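Local coordinates for nuclear movement protein (Encephalitozoon cuniculi, PDB 2O30) that is a CS-domain protein of uncharacterised function, with a p23-like fold of the HSP20 clan, that possibly binds unfolded proteins, at residues 5-10 with 16-21; 33-38 with 74-79. The protein carries 1 engineered substitution. All coordinates share one frame; numbering follows the deposited sequence.

Interaction 1 (5-10 with 16-21); sequences AKYTWD and INIQFP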
loop_
_atom_site.group_PDB
_atom_site.type_symbol
_atom_site.label_atom_id
_atom_site.label_comp_id
_atom_site.label_asym_id
_atom_site.label_seq_id
_atom_site.Cartn_x
_atom_site.Cartn_y
_atom_site.Cartn_z
ATOM N N ALA A 5 -17.294 7.474 12.209
ATOM C CA ALA A 5 -16.393 8.156 11.207
ATOM C C ALA A 5 -14.930 7.867 11.529
ATOM O O ALA A 5 -14.491 8.078 12.658
ATOM C CB ALA A 5 -16.631 9.652 11.191
ATOM N N LYS A 6 -14.185 7.372 10.541
ATOM C CA LYS A 6 -12.790 6.975 10.767
ATOM C C LYS A 6 -11.806 8.074 10.343
ATOM O O LYS A 6 -10.626 8.026 10.700
ATOM C CB LYS A 6 -12.482 5.667 10.045
ATOM C CG LYS A 6 -13.345 4.469 10.488
ATOM C CD LYS A 6 -13.006 3.246 9.660
ATOM C CE LYS A 6 -13.512 1.957 10.286
ATOM N NZ LYS A 6 -12.890 0.786 9.591
ATOM N N TYR A 7 -12.300 9.069 9.599
ATOM C CA TYR A 7 -11.453 10.181 9.127
ATOM C C TYR A 7 -12.337 11.389 8.839
ATOM O O TYR A 7 -13.563 11.273 8.818
ATOM C CB TYR A 7 -10.748 9.790 7.835
ATOM C CG TYR A 7 -11.728 9.507 6.710
ATOM C CD1 TYR A 7 -12.253 8.232 6.533
ATOM C CD2 TYR A 7 -12.148 10.529 5.841
ATOM C CE1 TYR A 7 -13.170 7.962 5.515
ATOM C CE2 TYR A 7 -13.070 10.268 4.820
ATOM C CZ TYR A 7 -13.566 8.980 4.669
ATOM O OH TYR A 7 -14.459 8.689 3.665
ATOM N N THR A 8 -11.698 12.536 8.656
ATOM C CA THR A 8 -12.384 13.710 8.099
ATOM C C THR A 8 -11.579 14.198 6.925
ATOM O O THR A 8 -10.448 13.783 6.712
ATOM C CB THR A 8 -12.547 14.851 9.119
ATOM O OG1 THR A 8 -11.283 15.205 9.699
ATOM C CG2 THR A 8 -13.533 14.430 10.231
ATOM N N TRP A 9 -12.164 15.095 6.146
ATOM C CA TRP A 9 -11.402 15.637 5.045
ATOM C C TRP A 9 -11.869 17.049 4.736
ATOM O O TRP A 9 -12.966 17.458 5.129
ATOM C CB TRP A 9 -11.560 14.756 3.787
ATOM C CG TRP A 9 -12.954 14.813 3.180
ATOM C CD1 TRP A 9 -14.070 14.169 3.627
ATOM C CD2 TRP A 9 -13.365 15.570 2.015
ATOM N NE1 TRP A 9 -15.161 14.471 2.815
ATOM C CE2 TRP A 9 -14.750 15.328 1.829
ATOM C CE3 TRP A 9 -12.690 16.425 1.120
ATOM C CZ2 TRP A 9 -15.488 15.924 0.780
ATOM C CZ3 TRP A 9 -13.418 16.995 0.060
ATOM C CH2 TRP A 9 -14.795 16.737 -0.088
ATOM N N ASP A 10 -11.026 17.767 4.011
ATOM C CA ASP A 10 -11.352 19.121 3.566
ATOM C C ASP A 10 -10.599 19.366 2.273
ATOM O O ASP A 10 -9.868 18.500 1.802
ATOM C CB ASP A 10 -10.981 20.174 4.615
ATOM C CG ASP A 10 -9.505 20.200 4.930
ATOM O OD1 ASP A 10 -8.719 20.818 4.182
ATOM O OD2 ASP A 10 -9.119 19.619 5.959
ATOM N N ILE A 16 -6.548 18.155 -1.722
ATOM C CA ILE A 16 -7.403 17.385 -0.814
ATOM C C ILE A 16 -6.590 17.129 0.472
ATOM O O ILE A 16 -5.424 16.791 0.370
ATOM C CB ILE A 16 -7.800 16.048 -1.472
ATOM C CG1 ILE A 16 -8.866 16.272 -2.563
ATOM C CG2 ILE A 16 -8.351 15.023 -0.449
ATOM C CD1 ILE A 16 -10.278 16.719 -2.043
ATOM N N ASN A 17 -7.224 17.297 1.640
ATOM C CA ASN A 17 -6.599 17.011 2.937
ATOM C C ASN A 17 -7.445 16.001 3.686
ATOM O O ASN A 17 -8.674 16.127 3.725
ATOM C CB ASN A 17 -6.479 18.285 3.773
ATOM C CG ASN A 17 -5.553 19.305 3.141
ATOM O OD1 ASN A 17 -4.348 19.057 2.993
ATOM N ND2 ASN A 17 -6.107 20.457 2.777
ATOM N N ILE A 18 -6.792 14.989 4.260
ATOM C CA ILE A 18 -7.502 13.957 5.024
ATOM C C ILE A 18 -6.843 13.901 6.404
ATOM O O ILE A 18 -5.625 14.004 6.501
ATOM C CB ILE A 18 -7.418 12.593 4.352
ATOM C CG1 ILE A 18 -8.101 12.617 2.967
ATOM C CG2 ILE A 18 -8.048 11.475 5.241
ATOM C CD1 ILE A 18 -7.642 11.478 2.026
ATOM N N GLN A 19 -7.670 13.789 7.432
ATOM C CA GLN A 19 -7.171 13.710 8.822
ATOM C C GLN A 19 -7.745 12.487 9.515
ATOM O O GLN A 19 -8.901 12.100 9.296
ATOM C CB GLN A 19 -7.572 14.972 9.606
ATOM C CG GLN A 19 -7.232 16.293 8.926
ATOM C CD GLN A 19 -8.328 16.773 7.947
ATOM O OE1 GLN A 19 -9.543 16.649 8.212
ATOM N NE2 GLN A 19 -7.897 17.343 6.818
ATOM N N PHE A 20 -6.935 11.856 10.366
ATOM C CA PHE A 20 -7.451 10.758 11.185
ATOM C C PHE A 20 -6.572 10.632 12.421
ATOM O O PHE A 20 -5.431 11.078 12.407
ATOM C CB PHE A 20 -7.537 9.441 10.402
ATOM C CG PHE A 20 -6.217 8.930 9.890
ATOM C CD1 PHE A 20 -5.750 9.307 8.630
ATOM C CD2 PHE A 20 -5.431 8.073 10.662
ATOM C CE1 PHE A 20 -4.548 8.823 8.134
ATOM C CE2 PHE A 20 -4.226 7.598 10.186
ATOM C CZ PHE A 20 -3.775 7.979 8.898
ATOM N N PRO A 21 -7.127 10.060 13.510
ATOM C CA PRO A 21 -6.373 9.999 14.766
ATOM C C PRO A 21 -5.368 8.849 14.823
ATOM O O PRO A 21 -5.623 7.786 14.248
ATOM C CB PRO A 21 -7.481 9.813 15.809
ATOM C CG PRO A 21 -8.495 8.990 15.107
ATOM C CD PRO A 21 -8.490 9.514 13.656
#

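Interaction 2 (33-38 with 74-79); sequences IRMVGK and VNVTKK. Engineered in segment 33-38: M35 (natural residue Ile).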
loop_
_atom_site.group_PDB
_atom_site.type_symbol
_atom_site.label_atom_id
_atom_site.label_comp_id
_atom_site.label_asym_id
_atom_site.label_seq_id
_atom_site.Cartn_x
_atom_site.Cartn_y
_atom_site.Cartn_z
ATOM N N ILE A 33 -0.088 4.050 3.926
ATOM C CA ILE A 33 -0.863 4.847 2.955
ATOM C C ILE A 33 -0.371 4.512 1.544
ATOM O O ILE A 33 0.835 4.559 1.271
ATOM C CB ILE A 33 -0.726 6.366 3.230
ATOM C CG1 ILE A 33 -1.219 6.680 4.643
ATOM C CG2 ILE A 33 -1.519 7.181 2.191
ATOM C CD1 ILE A 33 -0.898 8.094 5.159
ATOM N N ARG A 34 -1.302 4.141 0.670
ATOM C CA ARG A 34 -0.997 3.867 -0.741
ATOM C C ARG A 34 -2.074 4.502 -1.625
ATOM O O ARG A 34 -3.255 4.316 -1.368
ATOM C CB ARG A 34 -0.993 2.363 -1.008
ATOM C CG ARG A 34 -0.731 1.977 -2.472
ATOM C CD ARG A 34 -0.669 0.459 -2.690
ATOM N NE ARG A 34 -1.955 -0.218 -2.516
ATOM C CZ ARG A 34 -2.221 -1.133 -1.583
ATOM N NH1 ARG A 34 -1.295 -1.515 -0.721
ATOM N NH2 ARG A 34 -3.424 -1.686 -1.519
HETATM N N MSE A 35 -1.654 5.212 -2.670
HETATM C CA MSE A 35 -2.562 5.622 -3.717
HETATM C C MSE A 35 -1.992 5.111 -5.036
HETATM O O MSE A 35 -0.799 5.284 -5.295
HETATM C CB MSE A 35 -2.701 7.148 -3.754
HETATM C CG MSE A 35 -3.431 7.771 -2.576
HETATM SE SE MSE A 35 -3.898 9.499 -2.967
HETATM C CE MSE A 35 -4.927 9.088 -4.345
ATOM N N VAL A 36 -2.842 4.479 -5.840
ATOM C CA VAL A 36 -2.515 4.083 -7.208
ATOM C C VAL A 36 -3.688 4.521 -8.078
ATOM O O VAL A 36 -4.824 4.054 -7.887
ATOM C CB VAL A 36 -2.314 2.550 -7.358
ATOM C CG1 VAL A 36 -1.919 2.197 -8.801
ATOM C CG2 VAL A 36 -1.250 2.062 -6.392
ATOM N N GLY A 37 -3.406 5.404 -9.025
ATOM C CA GLY A 37 -4.473 6.045 -9.792
ATOM C C GLY A 37 -5.360 6.804 -8.816
ATOM O O GLY A 37 -4.876 7.670 -8.073
ATOM N N LYS A 38 -6.647 6.460 -8.797
ATOM C CA LYS A 38 -7.602 7.087 -7.873
ATOM C C LYS A 38 -7.856 6.235 -6.642
ATOM O O LYS A 38 -8.530 6.681 -5.718
ATOM C CB LYS A 38 -8.940 7.402 -8.565
ATOM C CG LYS A 38 -8.830 8.449 -9.650
ATOM C CD LYS A 38 -10.176 9.133 -9.884
ATOM C CE LYS A 38 -11.259 8.164 -10.307
ATOM N NZ LYS A 38 -12.628 8.730 -10.076
ATOM N N VAL A 74 -2.914 14.185 5.936
ATOM C CA VAL A 74 -2.521 13.691 4.605
ATOM C C VAL A 74 -2.935 14.769 3.599
ATOM O O VAL A 74 -4.007 15.368 3.735
ATOM C CB VAL A 74 -3.248 12.376 4.302
ATOM C CG1 VAL A 74 -2.807 11.790 2.980
ATOM C CG2 VAL A 74 -3.025 11.342 5.448
ATOM N N ASN A 75 -2.066 15.046 2.629
ATOM C CA ASN A 75 -2.343 16.078 1.622
ATOM C C ASN A 75 -1.973 15.493 0.256
ATOM O O ASN A 75 -0.981 14.778 0.133
ATOM C CB ASN A 75 -1.477 17.293 1.951
ATOM C CG ASN A 75 -1.514 18.350 0.891
ATOM O OD1 ASN A 75 -0.639 18.389 0.010
ATOM N ND2 ASN A 75 -2.519 19.227 0.957
ATOM N N VAL A 76 -2.786 15.773 -0.769
ATOM C CA VAL A 76 -2.442 15.391 -2.140
ATOM C C VAL A 76 -3.027 16.457 -3.064
ATOM O O VAL A 76 -4.091 17.026 -2.766
ATOM C CB VAL A 76 -2.930 13.951 -2.535
ATOM C CG1 VAL A 76 -4.448 13.822 -2.561
ATOM C CG2 VAL A 76 -2.359 13.521 -3.900
ATOM N N THR A 77 -2.315 16.729 -4.161
ATOM C CA THR A 77 -2.725 17.808 -5.076
ATOM C C THR A 77 -3.714 17.254 -6.106
ATOM O O THR A 77 -3.516 16.171 -6.627
ATOM C CB THR A 77 -1.482 18.402 -5.776
ATOM O OG1 THR A 77 -0.607 18.981 -4.796
ATOM C CG2 THR A 77 -1.874 19.477 -6.797
ATOM N N LYS A 78 -4.781 18.008 -6.394
ATOM C CA LYS A 78 -5.750 17.615 -7.410
ATOM C C LYS A 78 -5.157 17.809 -8.805
ATOM O O LYS A 78 -4.417 18.755 -9.019
ATOM C CB LYS A 78 -7.006 18.490 -7.308
ATOM C CG LYS A 78 -7.811 18.320 -6.016
ATOM C CD LYS A 78 -8.842 19.454 -5.916
ATOM C CE LYS A 78 -9.758 19.307 -4.707
ATOM N NZ LYS A 78 -10.716 20.503 -4.703
ATOM N N LYS A 79 -5.510 16.934 -9.735
ATOM C CA LYS A 79 -5.085 17.124 -11.141
ATOM C C LYS A 79 -5.792 18.315 -11.775
ATOM O O LYS A 79 -5.186 19.077 -12.544
ATOM C CB LYS A 79 -5.318 15.849 -11.951
ATOM C CG LYS A 79 -4.150 14.864 -11.881
ATOM C CD LYS A 79 -4.226 13.787 -12.970
ATOM C CE LYS A 79 -3.326 12.581 -12.614
ATOM N NZ LYS A 79 -3.503 11.432 -13.587
#

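Interaction 1 (5-10 with 16-21)
I16 brings its CD1 against the six-membered side of the W9 indole, 3.8 Å from W9 CZ3, at the end of this contact nearest the turn of an antiparallel hairpin. N17 comes next and forms a hydrogen-bonded pair with D10: each backbone N reaches the other's O. The side chain adds a third bond, N17 ND2 to D10 OD1 (3.0 Å), which meets the syn side of that oxygen but lies 29° out of the carboxylate plane; N17 OD1 is held by N75 of the next strand. I18, paired with W9 without hydrogen bonds, turns to the opposite face. Its CG1 packs on W9 CB, and I18 CG2 lies 4.1 Å from Y7 CB. Q19 repeats the hydrogen-bonded pattern with T8. A turn about CB-CG (chi2 86°) lays the amide across the strand boundary: Q19 OE1 receives T8 OG1 at 2.7 Å, in the carbonyl plane on a lone pair, while Q19 NE2 makes a weak bond to D10 OD2. The Q19 amide and D10 carboxylate planes are only 10° apart. F20 CB sits beside Y7 CB and 3.4 Å from K6 O, and its ring leads inward to V42 and V49. P21 ends the contact with CD near K6 O. The contact thus divides chemically: the buried I16, I18 and F20 pack on the partly exposed Y7 and W9, whereas T8, D10, N17 and Q19 form a polar chain in which the two D10 carboxylate oxygens take one amide each, the one from Q19 only weakly, consistent with an ionised D10.

Interaction 2 (33-38 with 74-79)
This is apolar packing between the two sheets of the CS-domain beta sandwich: strand 31-36 of the three-stranded sheet faces strand 71-78 of the larger one across the buried interior. The backbones stay far apart, with the CA atoms of I33 and V74 9.1 Å from each other, and side chains alone bridge the gap. I33 and V74 meet tip to tip, I33 CD1 lying 3.9 Å from V74 CG2. An extended I33 chain (chi2 169°) carries that methyl out from its strand toward the other sheet. Two residues on, M35 is an engineered selenomethionine replacing the natural Ile; its side chain also points at the facing strand, and M35 SE comes within 4.4 Å of V76 CG1, a looser touch. Alternation along the strands turns the intervening residues outward. R34 leaves on the outer face, where it hydrogen-bonds the W65 backbone of the second subunit, makes cation-pi contacts with W64 and W65 of that subunit, and hydrogen-bonds a DTT molecule, probably from the crystallisation liquor; V36 packs on I67 of that subunit. On the inner face, L63 of strand 63-68 touches I33, M35 and V74, and V58 of strand 58-59 lies against both M35 and V76. V42 and I40 of strand 39-44 flank I33 and M35 respectively, while the backbones of V74 and V76 bond to I18 and I16 on strand 15-21.

How the interactions relate
From the N terminus, interaction 1 closes first: residues 5-10 and 16-21 pair across a short turn to form the opening hairpin. The chain then passes to strand 31-36, and interaction 2 closes a much longer loop, 35 residues that include the rest of the three-stranded sheet and strands 58-59 and 63-68. The two loops are in series, neither nested nor crossed. They meet through strand 71-78, the neighbour of strand 15-21 in the larger sheet, where I16 CD1 packs on K78 CE. Interaction 1 thus builds one sheet laterally, and interaction 2, its centre about 13 Å from that of interaction 1, joins that sheet to the opposing one.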